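PDB 4F4F: threonine synthase from Brucella melitensis bv. 1, which probably catalyses the pyridoxal-phosphate-dependent conversion of O-phospho-L-homoserine and water to L-threonine and phosphate, the last step of threonine biosynthesis. Local coordinates for residues D287-I290 and L291-L295; G366-V370 and D371-A375; T376-S379 and V380-D384; G395-V398 and A399-A403. One frame throughout, in Å; residues are numbered along the deposited sequence.

Contact 1. Residues D287-I290 and L291-L295; sequences DNDI and LSRTL
D289 and R293 form an i to i+4 salt bridge across the start of helix 290-297. D289 sits at the N-cap position, but its carboxylate makes no capping bond and grips the arginine instead. R293 NE donates to D289 OD1 at 2.8 Å. The oxygen lies in the guanidinium plane, at its edge. The nitrogen comes from above the carboxylate plane, and the two planes are 57° apart. The arginine chain bends at chi3 (-78°), which turns NE back toward the carboxylate. A water ties the same corner together: it accepts from R293 NH2 and, in a longer bond, from D289 N. R293 NH1 is held by the E301 carbonyl, so several partners fix the guanidinium.

The backbone bonds open the helix. R293 N donates to D289 O at 2.8 Å. A second water bridges N288 O and L291 N. N288 itself is the centre of an inverse gamma turn.

Apolar contacts are fewer. I290 CA lies 3.4 Å above one face of the guanidinium, offset toward the rim. I290 CG2 meets L291 CG at 4.2 Å. The L291 side chain packs on F321 and I283 and comes about 4 Å from that of F262, a residue of the pyridoxal phosphate site. The turn thus joins strand 278-285 to a helix that borders the cofactor pocket.

T294 binds I290 O twice. Its N and its OG1 are each 2.8 Å from that oxygen and reach it from opposite faces of the carbonyl plane, OG1 standing 42° out of it.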
loop_
_atom_site.group_PDB
_atom_site.type_symbol
_atom_site.label_atom_id
_atom_site.label_comp_id
_atom_site.label_asym_id
_atom_site.label_seq_id
_atom_site.Cartn_x
_atom_site.Cartn_y
_atom_site.Cartn_z
ATOM N N ASP A 287 8.878 2.206 -16.134
ATOM C CA ASP A 287 10.289 2.376 -16.539
ATOM C C ASP A 287 11.288 2.322 -15.371
ATOM O O ASP A 287 12.458 2.041 -15.565
ATOM C CB ASP A 287 10.464 3.713 -17.296
ATOM C CG ASP A 287 9.486 3.850 -18.455
ATOM O OD1 ASP A 287 9.780 3.334 -19.538
ATOM O OD2 ASP A 287 8.390 4.400 -18.249
ATOM N N ASN A 288 10.822 2.598 -14.162
ATOM C CA ASN A 288 11.637 2.388 -12.964
ATOM C C ASN A 288 11.530 0.914 -12.589
ATOM O O ASN A 288 10.661 0.495 -11.824
ATOM C CB ASN A 288 11.145 3.296 -11.851
ATOM C CG ASN A 288 11.260 4.750 -12.229
ATOM O OD1 ASN A 288 12.334 5.322 -12.145
ATOM N ND2 ASN A 288 10.159 5.351 -12.667
ATOM N N ASP A 289 12.425 0.131 -13.163
ATOM C CA ASP A 289 12.228 -1.297 -13.276
ATOM C C ASP A 289 13.248 -2.099 -12.464
ATOM O O ASP A 289 13.538 -3.254 -12.808
ATOM C CB ASP A 289 12.271 -1.669 -14.762
ATOM C CG ASP A 289 13.641 -1.479 -15.396
ATOM O OD1 ASP A 289 14.545 -0.777 -14.865
ATOM O OD2 ASP A 289 13.801 -2.059 -16.483
ATOM N N ILE A 290 13.732 -1.518 -11.364
ATOM C CA ILE A 290 14.672 -2.212 -10.477
ATOM C C ILE A 290 14.225 -3.634 -10.179
ATOM O O ILE A 290 15.021 -4.561 -10.264
ATOM C CB ILE A 290 14.961 -1.423 -9.162
ATOM C CG1 ILE A 290 16.192 -2.026 -8.462
ATOM C CG2 ILE A 290 13.742 -1.339 -8.223
ATOM C CD1 ILE A 290 16.670 -1.161 -7.326
ATOM N N LEU A 291 12.933 -3.814 -9.925
ATOM C CA LEU A 291 12.420 -5.145 -9.560
ATOM C C LEU A 291 12.453 -6.096 -10.755
ATOM O O LEU A 291 12.798 -7.272 -10.611
ATOM C CB LEU A 291 11.028 -5.054 -8.967
ATOM C CG LEU A 291 10.904 -4.307 -7.616
ATOM C CD1 LEU A 291 9.437 -4.072 -7.254
ATOM C CD2 LEU A 291 11.587 -5.070 -6.491
ATOM N N SER A 292 12.083 -5.610 -11.926
ATOM C CA SER A 292 12.191 -6.416 -13.131
ATOM C C SER A 292 13.665 -6.790 -13.406
ATOM O O SER A 292 13.988 -7.951 -13.631
ATOM C CB SER A 292 11.576 -5.649 -14.321
ATOM O OG SER A 292 11.624 -6.446 -15.491
ATOM N N ARG A 293 14.570 -5.813 -13.347
ATOM C CA ARG A 293 15.985 -6.096 -13.534
ATOM C C ARG A 293 16.504 -7.082 -12.493
ATOM O O ARG A 293 17.370 -7.918 -12.793
ATOM C CB ARG A 293 16.823 -4.831 -13.495
ATOM C CG ARG A 293 16.537 -3.906 -14.678
ATOM C CD ARG A 293 17.393 -2.649 -14.635
ATOM N NE ARG A 293 16.955 -1.597 -13.689
ATOM C CZ ARG A 293 17.574 -1.275 -12.552
ATOM N NH1 ARG A 293 18.624 -1.978 -12.130
ATOM N NH2 ARG A 293 17.121 -0.269 -11.814
ATOM N N THR A 294 15.995 -6.968 -11.272
ATOM C CA THR A 294 16.390 -7.879 -10.206
ATOM C C THR A 294 15.982 -9.297 -10.523
ATOM O O THR A 294 16.778 -10.210 -10.380
ATOM C CB THR A 294 15.814 -7.458 -8.814
ATOM O OG1 THR A 294 16.362 -6.186 -8.457
ATOM C CG2 THR A 294 16.192 -8.494 -7.750
ATOM N N LEU A 295 14.744 -9.504 -10.951
ATOM C CA LEU A 295 14.338 -10.871 -11.299
ATOM C C LEU A 295 15.139 -11.418 -12.509
ATOM O O LEU A 295 15.434 -12.621 -12.574
ATOM C CB LEU A 295 12.822 -10.994 -11.555
ATOM C CG LEU A 295 11.852 -11.178 -10.368
ATOM C CD1 LEU A 295 11.739 -12.673 -10.062
ATOM C CD2 LEU A 295 12.214 -10.359 -9.130
HETATM O O HOH W 1 10.846 -1.787 -10.181
HETATM O O HOH W 2 15.328 1.682 -13.165
#

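Contact 2. Residues G366-V370 and D371-A375; sequences GRSTV and DETAA
The E372 carboxylate turns back on T369 and is met from above its plane. T369 N donates to E372 OE1 at 2.9 Å, from 42° out of that plane. The R367 guanidinium is the other flat group. A water lies at its edge, in plane, and accepts from NE. The same water donates to E372 OE1, so it bridges two opposite charges that do not touch directly.

The return bond closes a capping box at the start of helix 370-384. E372 N donates to T369 OG1 at 3.2 Å. T369 OG1 stands between its own backbone N and carbonyl carbon (chi1 62°), where it faces the amide of E372. CG of E372 lies beside its own backbone N (chi1 -74°), and the extended chain beyond it then reaches T369 N. Each residue thus uses its side chain to bind the backbone N of the other.

T373 works from the next position. Its N and its OG1 both donate to T369 O, each at 2.8 Å. The hydroxyl comes from well above the carbonyl plane. S368 OG lies 2.8 Å from T373 OG1, and a hydrogen bond between these two buried hydroxyls is likely, though its proton is not settled. A374 N binds V370 O in the regular helical way.

The segment 366-370 leaves the edge strand 363-367, which pairs with strand 278-285 through G366. S368, just past its end, adds a backbone bond to T285. S368 and T373 face helix 390-402, touching I394. From that helix K397 NZ binds the R367 carbonyl and makes a weak, long ion pair with E372 OE1.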
loop_
_atom_site.group_PDB
_atom_site.type_symbol
_atom_site.label_atom_id
_atom_site.label_comp_id
_atom_site.label_asym_id
_atom_site.label_seq_id
_atom_site.Cartn_x
_atom_site.Cartn_y
_atom_site.Cartn_z
ATOM N N GLY A 366 7.571 -7.928 -15.077
ATOM C CA GLY A 366 7.706 -7.267 -16.366
ATOM C C GLY A 366 7.496 -5.781 -16.198
ATOM O O GLY A 366 7.099 -5.299 -15.112
ATOM N N ARG A 367 7.729 -5.089 -17.296
ATOM C CA ARG A 367 7.750 -3.662 -17.351
ATOM C C ARG A 367 6.813 -3.173 -18.438
ATOM O O ARG A 367 6.579 -3.872 -19.422
ATOM C CB ARG A 367 9.172 -3.255 -17.689
ATOM C CG ARG A 367 9.477 -1.796 -17.571
ATOM C CD ARG A 367 10.844 -1.493 -18.178
ATOM N NE ARG A 367 10.868 -1.750 -19.620
ATOM C CZ ARG A 367 11.930 -1.581 -20.411
ATOM N NH1 ARG A 367 13.073 -1.117 -19.917
ATOM N NH2 ARG A 367 11.832 -1.851 -21.706
ATOM N N SER A 368 6.303 -1.954 -18.272
ATOM C CA SER A 368 5.515 -1.279 -19.331
ATOM C C SER A 368 5.983 0.179 -19.428
ATOM O O SER A 368 5.961 0.905 -18.428
ATOM C CB SER A 368 4.021 -1.322 -19.014
ATOM O OG SER A 368 3.232 -0.711 -20.035
ATOM N N THR A 369 6.439 0.574 -20.607
ATOM C CA THR A 369 6.839 1.965 -20.852
ATOM C C THR A 369 5.597 2.855 -20.937
ATOM O O THR A 369 4.460 2.367 -21.031
ATOM C CB THR A 369 7.580 2.089 -22.190
ATOM O OG1 THR A 369 6.695 1.703 -23.244
ATOM C CG2 THR A 369 8.859 1.212 -22.208
ATOM N N VAL A 370 5.822 4.162 -20.962
ATOM C CA VAL A 370 4.729 5.117 -21.079
ATOM C C VAL A 370 3.888 4.835 -22.321
ATOM O O VAL A 370 2.682 4.806 -22.233
ATOM C CB VAL A 370 5.255 6.575 -21.065
ATOM C CG1 VAL A 370 4.211 7.541 -21.631
ATOM C CG2 VAL A 370 5.689 6.958 -19.645
ATOM N N ASP A 371 4.518 4.589 -23.467
ATOM C CA ASP A 371 3.784 4.327 -24.710
ATOM C C ASP A 371 3.006 2.994 -24.665
ATOM O O ASP A 371 1.883 2.904 -25.157
ATOM C CB ASP A 371 4.737 4.334 -25.919
ATOM C CG ASP A 371 5.213 5.741 -26.285
ATOM O OD1 ASP A 371 4.694 6.722 -25.708
ATOM O OD2 ASP A 371 6.079 5.872 -27.161
ATOM N N GLU A 372 3.626 1.974 -24.089
ATOM C CA GLU A 372 2.990 0.661 -23.946
ATOM C C GLU A 372 1.792 0.764 -23.028
ATOM O O GLU A 372 0.752 0.192 -23.295
ATOM C CB GLU A 372 3.975 -0.358 -23.390
ATOM C CG GLU A 372 5.006 -0.798 -24.411
ATOM C CD GLU A 372 6.207 -1.497 -23.813
ATOM O OE1 GLU A 372 6.349 -1.577 -22.589
ATOM O OE2 GLU A 372 7.073 -1.936 -24.595
ATOM N N THR A 373 1.949 1.511 -21.942
ATOM C CA THR A 373 0.850 1.735 -20.994
ATOM C C THR A 373 -0.315 2.475 -21.679
ATOM O O THR A 373 -1.478 2.075 -21.533
ATOM C CB THR A 373 1.341 2.518 -19.769
ATOM O OG1 THR A 373 2.452 1.833 -19.142
ATOM C CG2 THR A 373 0.244 2.711 -18.763
ATOM N N ALA A 374 -0.022 3.543 -22.431
ATOM C CA ALA A 374 -1.074 4.252 -23.176
ATOM C C ALA A 374 -1.809 3.323 -24.164
ATOM O O ALA A 374 -3.033 3.381 -24.308
ATOM C CB ALA A 374 -0.510 5.467 -23.894
ATOM N N ALA A 375 -1.031 2.499 -24.872
ATOM C CA ALA A 375 -1.571 1.606 -25.885
ATOM C C ALA A 375 -2.552 0.616 -25.219
ATOM O O ALA A 375 -3.598 0.330 -25.773
ATOM C CB ALA A 375 -0.433 0.875 -26.618
HETATM O O HOH W 3 8.852 -2.480 -21.528
#

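Contact 3. Residues T376-S379 and V380-D384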
loop_
_atom_site.group_PDB
_atom_site.type_symbol
_atom_site.label_atom_id
_atom_site.label_comp_id
_atom_site.label_asym_id
_atom_site.label_seq_id
_atom_site.Cartn_x
_atom_site.Cartn_y
_atom_site.Cartn_z
ATOM N N THR A 376 -2.187 0.118 -24.036
ATOM C CA THR A 376 -3.042 -0.768 -23.248
ATOM C C THR A 376 -4.331 -0.082 -22.817
ATOM O O THR A 376 -5.425 -0.648 -22.979
ATOM C CB THR A 376 -2.284 -1.293 -22.033
ATOM O OG1 THR A 376 -1.022 -1.834 -22.474
ATOM C CG2 THR A 376 -3.091 -2.364 -21.291
ATOM N N ILE A 377 -4.256 1.154 -22.338
ATOM C CA ILE A 377 -5.517 1.880 -21.999
ATOM C C ILE A 377 -6.429 1.953 -23.226
ATOM O O ILE A 377 -7.608 1.643 -23.165
ATOM C CB ILE A 377 -5.289 3.310 -21.431
ATOM C CG1 ILE A 377 -4.504 3.270 -20.098
ATOM C CG2 ILE A 377 -6.632 4.022 -21.261
ATOM C CD1 ILE A 377 -4.005 4.622 -19.622
ATOM N N GLU A 378 -5.869 2.351 -24.358
ATOM C CA GLU A 378 -6.668 2.527 -25.555
ATOM C C GLU A 378 -7.261 1.205 -26.060
ATOM O O GLU A 378 -8.436 1.175 -26.384
ATOM C CB GLU A 378 -5.860 3.241 -26.636
ATOM C CG GLU A 378 -6.722 3.819 -27.743
ATOM C CD GLU A 378 -7.089 2.799 -28.790
ATOM O OE1 GLU A 378 -6.409 1.747 -28.875
ATOM O OE2 GLU A 378 -8.042 3.051 -29.551
ATOM N N SER A 379 -6.482 0.113 -26.077
ATOM C CA SER A 379 -7.009 -1.170 -26.566
ATOM C C SER A 379 -8.077 -1.749 -25.656
ATOM O O SER A 379 -9.075 -2.220 -26.153
ATOM C CB SER A 379 -5.942 -2.259 -26.836
ATOM O OG SER A 379 -5.329 -2.672 -25.660
ATOM N N VAL A 380 -7.859 -1.735 -24.347
ATOM C CA VAL A 380 -8.879 -2.239 -23.410
ATOM C C VAL A 380 -10.191 -1.419 -23.485
ATOM O O VAL A 380 -11.288 -1.990 -23.452
ATOM C CB VAL A 380 -8.350 -2.369 -21.976
ATOM C CG1 VAL A 380 -9.439 -2.867 -21.045
ATOM C CG2 VAL A 380 -7.175 -3.344 -21.930
ATOM N N LEU A 381 -10.097 -0.098 -23.635
ATOM C CA LEU A 381 -11.317 0.707 -23.859
ATOM C C LEU A 381 -11.993 0.282 -25.150
ATOM O O LEU A 381 -13.203 0.044 -25.186
ATOM C CB LEU A 381 -11.019 2.200 -23.908
ATOM C CG LEU A 381 -12.255 3.095 -23.989
ATOM C CD1 LEU A 381 -13.201 2.943 -22.807
ATOM C CD2 LEU A 381 -11.794 4.521 -24.103
ATOM N N SER A 382 -11.206 0.163 -26.209
ATOM C CA SER A 382 -11.753 -0.216 -27.522
ATOM C C SER A 382 -12.395 -1.596 -27.538
ATOM O O SER A 382 -13.495 -1.758 -28.074
ATOM C CB SER A 382 -10.696 -0.171 -28.623
ATOM O OG SER A 382 -10.442 1.175 -28.915
ATOM N N LYS A 383 -11.675 -2.582 -26.998
ATOM C CA LYS A 383 -12.123 -3.962 -27.099
ATOM C C LYS A 383 -13.181 -4.301 -26.068
ATOM O O LYS A 383 -14.073 -5.061 -26.385
ATOM C CB LYS A 383 -10.965 -4.935 -27.009
ATOM C CG LYS A 383 -9.960 -4.788 -28.135
ATOM C CD LYS A 383 -10.556 -5.064 -29.505
ATOM C CE LYS A 383 -9.539 -4.950 -30.631
ATOM N NZ LYS A 383 -8.382 -5.878 -30.442
ATOM N N ASP A 384 -13.100 -3.740 -24.858
ATOM C CA ASP A 384 -14.038 -4.091 -23.789
ATOM C C ASP A 384 -14.982 -2.984 -23.322
ATOM O O ASP A 384 -15.892 -3.255 -22.569
ATOM C CB ASP A 384 -13.261 -4.578 -22.553
ATOM C CG ASP A 384 -12.652 -5.949 -22.722
ATOM O OD1 ASP A 384 -12.918 -6.655 -23.738
ATOM O OD2 ASP A 384 -11.913 -6.352 -21.773
#
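E378 and S382 meet through a bend in the glutamate chain. CG of E378 lies opposite the backbone N (chi1 -163°), and the turn at chi2 (-83°) folds the carboxylate along the helix toward S382. S382 OG is anti to its carbonyl carbon (chi1 -74°), which points it back at the preceding turn. There it has two possible acceptors. E378 OE2 is 3.1 Å away and E378 O is 3.2 Å away. Both bonds are weak, and the single proton is not assigned to either.

The backbone is regular alpha helix. V380 N donates to T376 O at 3.0 Å, and K383 N to S379 O at 2.8 Å. CB and CG of K383 both lie against that same carbonyl oxygen, each at 3.4 Å.

T376 and V380 form the inner side. Their CG2 methyls meet at 4.2 Å. T376 touches V396 and K397 of helix 390-402, while its hydroxyl binds E372 O. I377 and L381 pack on helix 421-428.

This part of helix 370-384 is therefore amphipathic. Methyl groups dock it on its neighbours. On the exposed side the S382 hydroxyl is weakly held between its two acceptors, while regular main-chain bonds run through the segment.

Contact 4. Residues G395-V398 and A399-A403; sequences GVKV and AREKA
K397 and E401 lie side by side one helical turn apart and form a salt bridge. K397 NZ is 3.1 Å from E401 OE1 and comes from above the carboxylate plane. The lysine chain starts out away from the following turn. Its bend at chi2 (-87°) then carries the ammonium group back to E401. The strongest polar partner of this lysine lies elsewhere: NZ also donates to the R367 carbonyl.

R400 sends its charge outside the segment, where NH2 forms a salt bridge with E103. Its chain is extended from CG to NE and runs alongside V396, pointing the same way. V396 CG1 sits 3.3 Å above one guanidinium face, offset toward the rim. V396 CG1 is nearest R400 NE, at 3.3 Å.

Regular helical bonds link the turns, among them R400 N to V396 O at 3.0 Å. The last of these across the segments is K402 N to V398 O at 2.8 Å. A403 then leaves the helical backbone angles.

The apolar side faces the sheet. V398 CG1 meets K402 CG at 3.8 Å, and both residues touch I282 of strand 278-285. V396 and A399 pack on V411 of strand 409-413. A399 CB also lies 3.1 Å from G395 O, a close approach.

Helix 390-402 thus sets small, methyl-bearing side chains on the sheet, while the charged ends of K397 and R400 are paired with the R367 carbonyl and E103. The ammonium group of K397 has acceptors in both helix and strand, so its positive charge is probably stabilised there.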
loop_
_atom_site.group_PDB
_atom_site.type_symbol
_atom_site.label_atom_id
_atom_site.label_comp_id
_atom_site.label_asym_id
_atom_site.label_seq_id
_atom_site.Cartn_x
_atom_site.Cartn_y
_atom_site.Cartn_z
ATOM N N GLY A 395 -0.360 -3.121 -15.017
ATOM C CA GLY A 395 -0.764 -4.458 -14.633
ATOM C C GLY A 395 -1.313 -5.324 -15.751
ATOM O O GLY A 395 -0.927 -6.495 -15.878
ATOM N N VAL A 396 -2.227 -4.788 -16.549
ATOM C CA VAL A 396 -2.829 -5.571 -17.653
ATOM C C VAL A 396 -1.781 -5.901 -18.715
ATOM O O VAL A 396 -1.632 -7.045 -19.119
ATOM C CB VAL A 396 -4.054 -4.872 -18.282
ATOM C CG1 VAL A 396 -4.562 -5.647 -19.485
ATOM C CG2 VAL A 396 -5.177 -4.689 -17.258
ATOM N N LYS A 397 -1.008 -4.915 -19.138
ATOM C CA LYS A 397 0.049 -5.163 -20.118
ATOM C C LYS A 397 0.985 -6.321 -19.678
ATOM O O LYS A 397 1.260 -7.274 -20.445
ATOM C CB LYS A 397 0.862 -3.880 -20.346
ATOM C CG LYS A 397 1.899 -3.978 -21.445
ATOM C CD LYS A 397 3.251 -4.509 -21.030
ATOM C CE LYS A 397 4.277 -4.250 -22.135
ATOM N NZ LYS A 397 5.647 -4.676 -21.750
ATOM N N VAL A 398 1.498 -6.213 -18.462
ATOM C CA VAL A 398 2.482 -7.182 -17.968
ATOM C C VAL A 398 1.825 -8.554 -17.734
ATOM O O VAL A 398 2.426 -9.603 -18.010
ATOM C CB VAL A 398 3.172 -6.656 -16.682
ATOM C CG1 VAL A 398 4.041 -7.727 -16.009
ATOM C CG2 VAL A 398 3.979 -5.397 -16.972
ATOM N N ALA A 399 0.598 -8.552 -17.193
ATOM C CA ALA A 399 -0.167 -9.794 -16.995
ATOM C C ALA A 399 -0.246 -10.548 -18.322
ATOM O O ALA A 399 -0.004 -11.730 -18.361
ATOM C CB ALA A 399 -1.563 -9.503 -16.488
ATOM N N ARG A 400 -0.557 -9.855 -19.413
ATOM C CA ARG A 400 -0.732 -10.519 -20.706
ATOM C C ARG A 400 0.587 -11.006 -21.297
ATOM O O ARG A 400 0.613 -12.002 -21.983
ATOM C CB ARG A 400 -1.470 -9.603 -21.690
ATOM C CG ARG A 400 -2.883 -9.306 -21.229
ATOM C CD ARG A 400 -3.582 -8.257 -22.073
ATOM N NE ARG A 400 -4.984 -8.124 -21.696
ATOM C CZ ARG A 400 -5.891 -7.369 -22.322
ATOM N NH1 ARG A 400 -5.569 -6.617 -23.354
ATOM N NH2 ARG A 400 -7.148 -7.352 -21.909
ATOM N N GLU A 401 1.671 -10.298 -21.022
ATOM C CA GLU A 401 2.993 -10.703 -21.467
ATOM C C GLU A 401 3.548 -11.878 -20.671
ATOM O O GLU A 401 4.176 -12.762 -21.225
ATOM C CB GLU A 401 3.955 -9.515 -21.318
ATOM C CG GLU A 401 5.317 -9.699 -21.992
ATOM C CD GLU A 401 6.241 -8.514 -21.755
ATOM O OE1 GLU A 401 5.910 -7.626 -20.951
ATOM O OE2 GLU A 401 7.307 -8.460 -22.392
ATOM N N LYS A 402 3.331 -11.863 -19.353
ATOM C CA LYS A 402 4.009 -12.791 -18.468
ATOM C C LYS A 402 3.167 -13.971 -18.050
ATOM O O LYS A 402 3.701 -14.889 -17.483
ATOM C CB LYS A 402 4.466 -12.071 -17.200
ATOM C CG LYS A 402 5.492 -10.991 -17.439
ATOM C CD LYS A 402 6.831 -11.607 -17.777
ATOM C CE LYS A 402 7.476 -10.852 -18.899
ATOM N NZ LYS A 402 8.879 -11.279 -19.045
ATOM N N ALA A 403 1.864 -13.960 -18.295
ATOM C CA ALA A 403 1.023 -15.034 -17.769
ATOM C C ALA A 403 1.381 -16.320 -18.468
ATOM O O ALA A 403 1.506 -16.368 -19.685
ATOM C CB ALA A 403 -0.465 -14.744 -17.916
#

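Contact 1 is the most buried of the four and lies nearest the cofactor. The other three are partly buried. Contacts 2 and 3 share helix 370-384: contact 2 is its capped start, rich in side-chain to backbone bonds, and contact 3 its plainer, more exposed later turns. Contact 4 lies on the next helix, 390-402, and touches both. With contact 2 its link is mainly polar, through a lysine; with contact 3 it is packing, in which methyls meet methyls and the flanks of charged side chains. Contacts 1 and 2 meet at neighbouring strand ends, where aspartates of 287-290 approach 366-370. Contacts 1 and 4 each hold an i to i+4 salt bridge, at a helix start and within a helix respectively.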